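Local coordinates for putative esterase aq_1494 (Aquifex aeolicus, PDB 2EGJ) that probably hydrolyses the thioester bond of fatty acyl-CoA substrates, at the interface of chains A and B. Numbering follows the deposited sequence. Chains: chain A/B, Hypothetical protein aq_1494.

The interface of chains A and B. Residues chain A 44, 48, 53; chain B 16-17.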
ATOM      1  N   TYR A  44      -7.458 -20.309   1.039  1.00 15.64           N
ATOM      2  CA  TYR A  44      -7.414 -19.870  -0.340  1.00 15.40           C
ATOM      3  C   TYR A  44      -6.123 -20.312  -1.063  1.00 15.35           C
ATOM      4  O   TYR A  44      -6.142 -20.638  -2.259  1.00 15.31           O
ATOM      5  CB  TYR A  44      -7.573 -18.345  -0.401  1.00 15.76           C
ATOM      6  CG  TYR A  44      -7.648 -17.856  -1.810  1.00 15.26           C
ATOM      7  CD1 TYR A  44      -8.593 -18.383  -2.688  1.00 15.09           C
ATOM      8  CD2 TYR A  44      -6.757 -16.892  -2.295  1.00 16.84           C
ATOM      9  CE1 TYR A  44      -8.667 -17.966  -3.980  1.00 17.48           C
ATOM     10  CE2 TYR A  44      -6.835 -16.463  -3.598  1.00 16.29           C
ATOM     11  CZ  TYR A  44      -7.788 -17.010  -4.437  1.00 17.58           C
ATOM     12  OH  TYR A  44      -7.900 -16.615  -5.733  1.00 18.55           O
ATOM     13  N   ARG A  48      -5.806 -21.978  -4.762  1.00 17.43           N
ATOM     14  CA  ARG A  48      -4.933 -21.499  -5.834  1.00 19.28           C
ATOM     15  C   ARG A  48      -4.038 -22.616  -6.334  1.00 20.08           C
ATOM     16  O   ARG A  48      -3.824 -22.745  -7.544  1.00 20.56           O
ATOM     17  CB  ARG A  48      -4.072 -20.320  -5.368  1.00 18.55           C
ATOM     18  CG  ARG A  48      -4.838 -19.044  -5.194  1.00 21.24           C
ATOM     19  CD  ARG A  48      -3.861 -17.920  -4.859  1.00 25.73           C
ATOM     20  NE  ARG A  48      -3.192 -17.397  -6.055  1.00 25.34           N
ATOM     21  CZ  ARG A  48      -1.871 -17.373  -6.249  1.00 26.41           C
ATOM     22  NH1 ARG A  48      -1.031 -17.847  -5.336  1.00 26.30           N
ATOM     23  NH2 ARG A  48      -1.388 -16.857  -7.367  1.00 28.23           N
ATOM     24  N   GLU A  53      -9.219 -19.737  -9.026  1.00 18.69           N
ATOM     25  CA  GLU A  53      -9.034 -18.329  -8.673  1.00 20.59           C
ATOM     26  C   GLU A  53     -10.390 -17.832  -8.197  1.00 18.97           C
ATOM     27  O   GLU A  53     -11.422 -18.168  -8.782  1.00 18.52           O
ATOM     28  CB  GLU A  53      -8.514 -17.539  -9.889  1.00 20.66           C
ATOM     29  CG  GLU A  53      -8.640 -16.012  -9.811  1.00 24.81           C
ATOM     30  CD  GLU A  53      -8.339 -15.287 -11.152  1.00 26.02           C
ATOM     31  OE1 GLU A  53      -8.530 -15.883 -12.243  1.00 31.84           O
ATOM     32  OE2 GLU A  53      -7.927 -14.094 -11.115  1.00 33.48           O
TER
ATOM     33  N   ALA B  16      -0.247 -11.355  -6.661  1.00 10.16           N
ATOM     34  CA  ALA B  16       0.243 -12.619  -7.190  1.00 11.64           C
ATOM     35  C   ALA B  16      -0.649 -13.196  -8.294  1.00 12.15           C
ATOM     36  O   ALA B  16      -0.195 -14.086  -9.047  1.00 12.84           O
ATOM     37  CB  ALA B  16       0.424 -13.637  -6.050  1.00 11.43           C
ATOM     38  N   GLN B  17      -1.886 -12.705  -8.404  1.00 11.73           N
ATOM     39  CA  GLN B  17      -2.769 -13.131  -9.486  1.00 13.41           C
ATOM     40  C   GLN B  17      -2.364 -12.488 -10.826  1.00 13.34           C
ATOM     41  O   GLN B  17      -2.872 -12.874 -11.886  1.00 13.88           O
ATOM     42  CB  GLN B  17      -4.228 -12.819  -9.171  1.00 13.84           C
ATOM     43  CG  GLN B  17      -5.222 -13.628 -10.031  1.00 20.25           C
ATOM     44  CD  GLN B  17      -5.077 -15.156  -9.839  1.00 27.64           C
ATOM     45  OE1 GLN B  17      -4.953 -15.662  -8.707  1.00 31.37           O
ATOM     46  NE2 GLN B  17      -5.076 -15.892 -10.959  1.00 33.48           N
TER
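B:Gln17 lays its carboxamide against the carboxylate of A:Glu53, the close-packed part of a subunit contact in this 4-hydroxybenzoyl-CoA thioesterase relative, whose family is built on the hotdog fold. The B loop runs straight on from the predicted catalytic aspartate, B:Asp15, so the contact may help position it. It illustrates how a loop can be packed between flat polar side chains of a neighbour, here the carboxylate from strand 52-63 and the guanidinium from helix 44-49; the deposited assembly holds four copies, and the two-fold A–B pairing is probably the dimer usual for hotdog proteins. The two planes of acid and amide lie 25° apart and stack face over face, with A:Glu53 CD 3.5 Å from B:Gln17 CD and 3.3 Å from the amide nitrogen NE2. A:Glu53 CG, a methylene, sits 3.7 Å from the amide carbon CD of B:Gln17. With CG anti to the backbone N (chi1 163°) and an extended chain beyond it, A:Glu53 reaches across to the loop, while the bend of B:Gln17 at chi2 (60°) turns its amide flat against the acid, with OE1 toward A:Arg48.

Arginine contact is looser. The amide oxygen OE1 of B:Gln17 lies at the guanidinium edge of A:Arg48, in its plane, yet 3.6 Å from NE, and the two flat groups stand nearly perpendicular. NH2 of A:Arg48 comes 3.5 Å from the backbone O of B:Ala16, longer than a usual hydrogen bond. Behind this layer, A:Tyr44 hardly touches chain B, but its ring takes A:Arg48 CG over one face, near the rim. Were B:Gln17 shortened to an alanine, the A:Glu53 carboxylate would probably lose its stacked amide, and a gap would open between it and A:Arg48.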